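Local coordinates for protein arylmalonate decarboxylase (Bordetella bronchiseptica, PDB 3IXL) that catalyses the decarboxylation of 2-aryl-2-methylmalonates, taking up a proton to give 2-arylpropionates and carbon dioxide, at residues T166-D169 with L170-A174; A136-E140 with E141-P145; P198-E201 with R202-V206. The protein carries 2 engineered substitutions. One frame throughout, in Å; residues are numbered along the deposited sequence.

Contact 1 (T166-D169 with L170-A174); sequences TLVD and LCVRA
Leu170, Cys171, Val172 and Arg173 each donate their backbone N-H to the carbonyl four residues earlier, on Thr166 to Asp169, in regular alpha-helical bonds of which Arg173 N to Asp169 O measures 2.9 Å. One turn apart on the outer side, Asp169 and Arg173 form an i to i+4 salt bridge. A trans chi1 (175°) sets the Asp169 carboxylate beside its own carbonyl carbon, where OD2 can meet Arg173, which bends at chi3 to bring NE to OD2 at 2.8 Å. The bond is nearly straight, 176° at the hydrogen; OD2 lies in the guanidinium plane, whereas NE reaches OD2 from above the carboxylate plane. A water completes the bridge, giving hydrogens to Asp169 OD2 and Thr166 O and accepting one from Arg173 NH2. Charged residues suit this partly solvated face. The side turned to the sheet and to helix 196-204 is apolar: Val168 CG1 lies 4.3 Å from Val172 CG2, Val168 also packs on helix 196-204, and the slim Cys171 fits between that helix and strands 119-124 and 183-187. Leu167 turns to Val162 and Leu191. This is the pattern of an amphipathic helix packed on the parallel sheet of an alpha/beta fold.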
loop_
_atom_site.group_PDB
_atom_site.type_symbol
_atom_site.label_atom_id
_atom_site.label_comp_id
_atom_site.label_asym_id
_atom_site.label_seq_id
_atom_site.Cartn_x
_atom_site.Cartn_y
_atom_site.Cartn_z
ATOM N N THR A 166 -17.049 -8.428 -1.802
ATOM C CA THR A 166 -16.907 -8.090 -0.392
ATOM C C THR A 166 -16.143 -6.772 -0.239
ATOM O O THR A 166 -16.492 -5.934 0.587
ATOM C CB THR A 166 -16.189 -9.221 0.364
ATOM O OG1 THR A 166 -17.025 -10.390 0.356
ATOM C CG2 THR A 166 -15.884 -8.827 1.816
ATOM N N LEU A 167 -15.103 -6.591 -1.049
ATOM C CA LEU A 167 -14.312 -5.365 -0.978
ATOM C C LEU A 167 -15.079 -4.146 -1.497
ATOM O O LEU A 167 -14.987 -3.058 -0.924
ATOM C CB LEU A 167 -12.995 -5.533 -1.745
ATOM C CG LEU A 167 -12.044 -6.579 -1.163
ATOM C CD1 LEU A 167 -10.913 -6.874 -2.126
ATOM C CD2 LEU A 167 -11.517 -6.121 0.206
ATOM N N VAL A 168 -15.856 -4.331 -2.565
ATOM C CA VAL A 168 -16.699 -3.243 -3.058
ATOM C C VAL A 168 -17.681 -2.810 -1.962
ATOM O O VAL A 168 -17.861 -1.622 -1.695
ATOM C CB VAL A 168 -17.481 -3.643 -4.345
ATOM C CG1 VAL A 168 -18.555 -2.595 -4.693
ATOM C CG2 VAL A 168 -16.518 -3.850 -5.516
ATOM N N ASP A 169 -18.324 -3.793 -1.342
ATOM C CA ASP A 169 -19.284 -3.514 -0.282
ATOM C C ASP A 169 -18.634 -2.833 0.928
ATOM O O ASP A 169 -19.222 -1.927 1.527
ATOM C CB ASP A 169 -19.966 -4.805 0.149
ATOM C CG ASP A 169 -20.872 -4.602 1.324
ATOM O OD1 ASP A 169 -21.946 -3.992 1.132
ATOM O OD2 ASP A 169 -20.499 -5.039 2.434
ATOM N N LEU A 170 -17.428 -3.268 1.293
ATOM C CA LEU A 170 -16.698 -2.642 2.397
ATOM C C LEU A 170 -16.451 -1.152 2.144
ATOM O O LEU A 170 -16.640 -0.317 3.029
ATOM C CB LEU A 170 -15.367 -3.360 2.590
ATOM C CG LEU A 170 -14.521 -2.945 3.795
ATOM C CD1 LEU A 170 -15.164 -3.396 5.109
ATOM C CD2 LEU A 170 -13.111 -3.526 3.655
ATOM N N CYS A 171 -16.015 -0.826 0.932
ATOM C CA CYS A 171 -15.790 0.570 0.553
ATOM C C CYS A 171 -17.071 1.390 0.571
ATOM O O CYS A 171 -17.076 2.514 1.081
ATOM C CB CYS A 171 -15.169 0.642 -0.833
ATOM S SG CYS A 171 -13.454 0.072 -0.914
ATOM N N VAL A 172 -18.139 0.822 0.014
ATOM C CA VAL A 172 -19.420 1.525 -0.032
ATOM C C VAL A 172 -19.938 1.776 1.389
ATOM O O VAL A 172 -20.364 2.896 1.701
ATOM C CB VAL A 172 -20.457 0.770 -0.893
ATOM C CG1 VAL A 172 -21.830 1.440 -0.784
ATOM C CG2 VAL A 172 -20.018 0.718 -2.347
ATOM N N ARG A 173 -19.870 0.761 2.258
ATOM C CA ARG A 173 -20.326 0.936 3.648
ATOM C C ARG A 173 -19.485 1.972 4.408
ATOM O O ARG A 173 -20.019 2.796 5.147
ATOM C CB ARG A 173 -20.398 -0.396 4.396
ATOM C CG ARG A 173 -21.541 -1.297 3.914
ATOM C CD ARG A 173 -21.737 -2.531 4.785
ATOM N NE ARG A 173 -20.627 -3.479 4.714
ATOM C CZ ARG A 173 -19.731 -3.660 5.681
ATOM N NH1 ARG A 173 -19.813 -2.954 6.806
ATOM N NH2 ARG A 173 -18.752 -4.543 5.534
ATOM N N ALA A 174 -18.171 1.965 4.195
ATOM C CA ALA A 174 -17.295 2.956 4.835
ATOM C C ALA A 174 -17.629 4.375 4.377
ATOM O O ALA A 174 -17.671 5.308 5.180
ATOM C CB ALA A 174 -15.830 2.635 4.557
HETATM O O HOH W 1 -18.121 -6.161 3.058
#

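Contact 2 (A136-E140 with E141-P145); sequences AFLAE and ESLVP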
loop_
_atom_site.group_PDB
_atom_site.type_symbol
_atom_site.label_atom_id
_atom_site.label_comp_id
_atom_site.label_asym_id
_atom_site.label_seq_id
_atom_site.Cartn_x
_atom_site.Cartn_y
_atom_site.Cartn_z
ATOM N N ALA A 136 -4.312 7.590 13.178
ATOM C CA ALA A 136 -3.346 8.504 13.799
ATOM C C ALA A 136 -2.266 8.944 12.810
ATOM O O ALA A 136 -1.885 10.127 12.770
ATOM C CB ALA A 136 -2.724 7.872 15.032
ATOM N N PHE A 137 -1.771 7.991 12.019
ATOM C CA PHE A 137 -0.787 8.269 10.975
ATOM C C PHE A 137 -1.332 9.278 9.970
ATOM O O PHE A 137 -0.670 10.276 9.650
ATOM C CB PHE A 137 -0.390 6.955 10.271
ATOM C CG PHE A 137 0.473 7.149 9.055
ATOM C CD1 PHE A 137 1.853 7.345 9.171
ATOM C CD2 PHE A 137 -0.083 7.105 7.789
ATOM C CE1 PHE A 137 2.649 7.520 8.034
ATOM C CE2 PHE A 137 0.710 7.278 6.649
ATOM C CZ PHE A 137 2.071 7.484 6.780
ATOM N N LEU A 138 -2.540 9.030 9.473
ATOM C CA LEU A 138 -3.137 9.942 8.497
ATOM C C LEU A 138 -3.322 11.350 9.070
ATOM O O LEU A 138 -3.024 12.335 8.390
ATOM C CB LEU A 138 -4.451 9.389 7.946
ATOM C CG LEU A 138 -4.346 8.069 7.166
ATOM C CD1 LEU A 138 -5.732 7.474 6.953
ATOM C CD2 LEU A 138 -3.634 8.259 5.833
ATOM N N ALA A 139 -3.784 11.437 10.315
ATOM C CA ALA A 139 -3.933 12.736 10.985
ATOM C C ALA A 139 -2.595 13.461 11.148
ATOM O O ALA A 139 -2.520 14.682 10.962
ATOM C CB ALA A 139 -4.629 12.570 12.328
ATOM N N GLU A 140 -1.535 12.720 11.484
ATOM C CA GLU A 140 -0.187 13.297 11.575
ATOM C C GLU A 140 0.242 13.901 10.245
ATOM O O GLU A 140 1.040 14.849 10.210
ATOM C CB GLU A 140 0.843 12.235 11.982
ATOM C CG GLU A 140 0.879 11.872 13.455
ATOM C CD GLU A 140 1.964 10.841 13.771
ATOM O OE1 GLU A 140 2.759 11.067 14.711
ATOM O OE2 GLU A 140 2.022 9.804 13.087
ATOM N N GLU A 141 -0.276 13.335 9.155
ATOM C CA GLU A 141 0.086 13.744 7.805
ATOM C C GLU A 141 -0.923 14.715 7.195
ATOM O O GLU A 141 -0.977 14.888 5.974
ATOM C CB GLU A 141 0.266 12.501 6.925
ATOM C CG GLU A 141 1.506 11.688 7.276
ATOM C CD GLU A 141 2.798 12.299 6.742
ATOM O OE1 GLU A 141 2.742 13.302 5.995
ATOM O OE2 GLU A 141 3.878 11.757 7.054
ATOM N N SER A 142 -1.722 15.338 8.059
ATOM C CA SER A 142 -2.669 16.395 7.676
ATOM C C SER A 142 -3.852 15.920 6.831
ATOM O O SER A 142 -4.446 16.699 6.080
ATOM C CB SER A 142 -1.944 17.569 6.995
ATOM O OG SER A 142 -1.002 18.152 7.877
ATOM N N LEU A 143 -4.206 14.648 6.974
ATOM C CA LEU A 143 -5.432 14.125 6.385
ATOM C C LEU A 143 -6.461 13.930 7.484
ATOM O O LEU A 143 -6.115 13.922 8.674
ATOM C CB LEU A 143 -5.173 12.806 5.649
ATOM C CG LEU A 143 -4.167 12.890 4.500
ATOM C CD1 LEU A 143 -3.862 11.504 3.958
ATOM C CD2 LEU A 143 -4.659 13.809 3.393
ATOM N N VAL A 144 -7.723 13.780 7.091
ATOM C CA VAL A 144 -8.810 13.655 8.055
ATOM C C VAL A 144 -9.544 12.339 7.825
ATOM O O VAL A 144 -10.361 12.235 6.911
ATOM C CB VAL A 144 -9.804 14.847 7.971
ATOM C CG1 VAL A 144 -10.914 14.696 9.012
ATOM C CG2 VAL A 144 -9.075 16.175 8.161
ATOM N N PRO A 145 -9.237 11.317 8.642
ATOM C CA PRO A 145 -9.982 10.066 8.538
ATOM C C PRO A 145 -11.422 10.287 8.992
ATOM O O PRO A 145 -11.666 11.006 9.980
ATOM C CB PRO A 145 -9.238 9.120 9.492
ATOM C CG PRO A 145 -7.930 9.794 9.776
ATOM C CD PRO A 145 -8.189 11.259 9.673
HETATM O O HOH W 2 1.305 16.906 8.321
#
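Phe137 and Glu141 meet at the last turn of helix 128-140, where Glu141 CG lies over one face of the Phe137 ring, 4.3 Å above its plane and displaced toward the rim. Glu141 bends at chi2 (-78°), and its carboxylate goes on to a salt bridge between OE1 and Arg113, while the ring packs on Ala83 and Asn86 of helix 83-97 and on Ser105 and Leu109 of helix 104-114. The Glu141 N-H is shared between two weak bonds, to the carbonyls of Phe137 and Leu138. Leu138 makes two apolar contacts: its CD2 packs obliquely on Leu143 CD1 at 3.8 Å, and its CB touches the ring of Pro145 through CG at 4.0 Å. Its carbonyl O also accepts the N-H of Leu143 at 3.0 Å. Ala139, a small residue suited to an exposed helix position, meets the returning chain with its backbone: its O accepts from Ser142 N, which approaches from well above the carbonyl plane, and its CA-H points to Leu143 O at 3.4 Å. Glu140 is tied by OE2 to the backbone N of Ala83, and its own carbonyl O takes a hydrogen from a water that also bonds Ser142 OG at 2.7 Å. The bonds Leu143 N to Leu138 O and Ser142 N to Ala139 O, with Ser142 at positive phi, make a Schellman motif, with a leucine pair packed across it. Carbonyls left without helical partners are thus met by the N-H groups of Ser142 and Leu143 and, for Glu140, by water, while Leu138 and Pro145 pack on Leu122 and Leu143 on Leu112.

Contact 3 (P198-E201 with R202-V206); sequences PEVE and RRLGV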
loop_
_atom_site.group_PDB
_atom_site.type_symbol
_atom_site.label_atom_id
_atom_site.label_comp_id
_atom_site.label_asym_id
_atom_site.label_seq_id
_atom_site.Cartn_x
_atom_site.Cartn_y
_atom_site.Cartn_z
ATOM N N PRO A 198 -12.333 0.087 -9.763
ATOM C CA PRO A 198 -13.164 0.812 -10.737
ATOM C C PRO A 198 -14.656 0.725 -10.438
ATOM O O PRO A 198 -15.393 1.641 -10.778
ATOM C CB PRO A 198 -12.837 0.127 -12.077
ATOM C CG PRO A 198 -12.290 -1.213 -11.706
ATOM C CD PRO A 198 -11.555 -0.995 -10.402
ATOM N N GLU A 199 -15.096 -0.362 -9.816
ATOM C CA GLU A 199 -16.516 -0.511 -9.495
ATOM C C GLU A 199 -16.926 0.470 -8.397
ATOM O O GLU A 199 -17.968 1.126 -8.488
ATOM C CB GLU A 199 -16.805 -1.956 -9.091
ATOM C CG GLU A 199 -18.245 -2.260 -8.653
ATOM C CD GLU A 199 -19.305 -2.025 -9.717
ATOM O OE1 GLU A 199 -20.493 -2.079 -9.346
ATOM O OE2 GLU A 199 -18.975 -1.789 -10.899
ATOM N N VAL A 200 -16.102 0.602 -7.362
ATOM C CA VAL A 200 -16.382 1.574 -6.310
ATOM C C VAL A 200 -16.382 2.999 -6.855
ATOM O O VAL A 200 -17.287 3.781 -6.546
ATOM C CB VAL A 200 -15.373 1.471 -5.142
ATOM C CG1 VAL A 200 -15.622 2.550 -4.112
ATOM C CG2 VAL A 200 -15.455 0.107 -4.474
ATOM N N GLU A 201 -15.378 3.335 -7.664
ATOM C CA GLU A 201 -15.292 4.680 -8.246
ATOM C C GLU A 201 -16.496 4.993 -9.142
ATOM O O GLU A 201 -17.020 6.114 -9.105
ATOM C CB GLU A 201 -13.965 4.869 -8.995
ATOM C CG GLU A 201 -12.760 4.909 -8.042
ATOM C CD GLU A 201 -11.437 5.235 -8.712
ATOM O OE1 GLU A 201 -11.338 5.144 -9.955
ATOM O OE2 GLU A 201 -10.488 5.567 -7.966
ATOM N N ARG A 202 -16.931 3.999 -9.923
ATOM C CA ARG A 202 -18.114 4.123 -10.785
ATOM C C ARG A 202 -19.362 4.414 -9.952
ATOM O O ARG A 202 -20.140 5.327 -10.262
ATOM C CB ARG A 202 -18.319 2.825 -11.577
ATOM C CG ARG A 202 -19.510 2.844 -12.544
ATOM C CD ARG A 202 -19.855 1.423 -13.035
ATOM N NE ARG A 202 -20.475 0.570 -12.018
ATOM C CZ ARG A 202 -21.764 0.593 -11.696
ATOM N NH1 ARG A 202 -22.588 1.442 -12.296
ATOM N NH2 ARG A 202 -22.228 -0.228 -10.765
ATOM N N ARG A 203 -19.562 3.625 -8.906
ATOM C CA ARG A 203 -20.784 3.726 -8.106
ATOM C C ARG A 203 -20.856 4.974 -7.243
ATOM O O ARG A 203 -21.937 5.548 -7.070
ATOM C CB ARG A 203 -20.954 2.486 -7.236
ATOM C CG ARG A 203 -21.343 1.240 -8.011
ATOM C CD ARG A 203 -21.559 0.057 -7.088
ATOM N NE ARG A 203 -22.485 0.364 -5.998
ATOM C CZ ARG A 203 -22.775 -0.468 -5.000
ATOM N NH1 ARG A 203 -22.218 -1.673 -4.945
ATOM N NH2 ARG A 203 -23.626 -0.092 -4.052
ATOM N N LEU A 204 -19.719 5.405 -6.701
ATOM C CA LEU A 204 -19.716 6.493 -5.736
ATOM C C LEU A 204 -19.279 7.841 -6.279
ATOM O O LEU A 204 -19.616 8.875 -5.698
ATOM C CB LEU A 204 -18.872 6.122 -4.513
ATOM C CG LEU A 204 -19.261 4.838 -3.782
ATOM C CD1 LEU A 204 -18.350 4.600 -2.594
ATOM C CD2 LEU A 204 -20.724 4.893 -3.335
ATOM N N GLY A 205 -18.507 7.840 -7.364
ATOM C CA GLY A 205 -18.024 9.086 -7.954
ATOM C C GLY A 205 -16.933 9.762 -7.141
ATOM O O GLY A 205 -16.695 10.967 -7.279
ATOM N N VAL A 206 -16.279 8.993 -6.270
ATOM C CA VAL A 206 -15.102 9.464 -5.541
ATOM C C VAL A 206 -13.950 8.496 -5.806
ATOM O O VAL A 206 -14.185 7.332 -6.143
ATOM C CB VAL A 206 -15.354 9.606 -4.010
ATOM C CG1 VAL A 206 -16.506 10.592 -3.724
ATOM C CG2 VAL A 206 -15.641 8.250 -3.364
HETATM O O HOH W 3 -21.357 -3.278 -7.085
#
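Glu199 and Arg202 lie side by side on the outer face of helix 196-204, pointing the same way, with carboxylate and guanidinium planes 35° apart. Arg202 grips the carboxylate side-on with two nitrogens: NH2 reaches Glu199 OE1 at 2.9 Å in an almost straight bond, 177° at the hydrogen, and NE reaches Glu199 OE2 at 3.0 Å. NH2 comes on the syn side of OE1, somewhat out of the carboxylate plane, whereas NE comes to OE2 from above it. An extended first torsion (chi1 177°) followed by a bend at chi2 lays the Glu199 carboxylate alongside Arg202. Arg203 crosses it at a slant, its CD 3.3 Å from Glu199 OE1. The guanidinium of Arg203 is joined to the same oxygen through a water, which donates to Glu199 OE1 at 2.7 Å and accepts from Arg203 NH1.

The inward side is apolar. Val200 CG1 meets Leu204 CD1 at 3.7 Å, the two side chains crossing one turn apart, and both pack on Ile184. Glu201 points another way: its CG passes 3.4 Å from Val206 O, while OE2 bonds the backbone N of Val208 and OE1 that of Arg235, so an acid suits this place by accepting backbone hydrogens. The helix ends at Leu204, and Gly205 follows with a positive phi that is easily met without a side chain; its N bonds Glu201 O. Chemically, one carboxylate balances two arginines, directly and through water, and their place in the last turn probably also suits the negative end of the helix dipole, while Glu201 fastens that end to the start of strand 208-210.

Contacts 1 and 3 sit on neighbouring helices, 164-176 and 196-204, with centres 11 Å apart, and touch directly: Cys171 CB packs 3.7 Å from Val200 CG2, and Val168 lies against Glu199 and Arg203. Contact 1 is largely buried and contact 3 lies at the surface, yet each puts an acid-arginine pair on its outer side and apolar residues on its inner side. Contact 2, partly buried and 21 Å from contact 1 between centres, touches neither; it ends a helix and leads into strand 144-145, relying on backbone capping and leucine packing. That strand and strand 208-210, which contact 3 leads to, are the outermost strands of one parallel sheet within the chain.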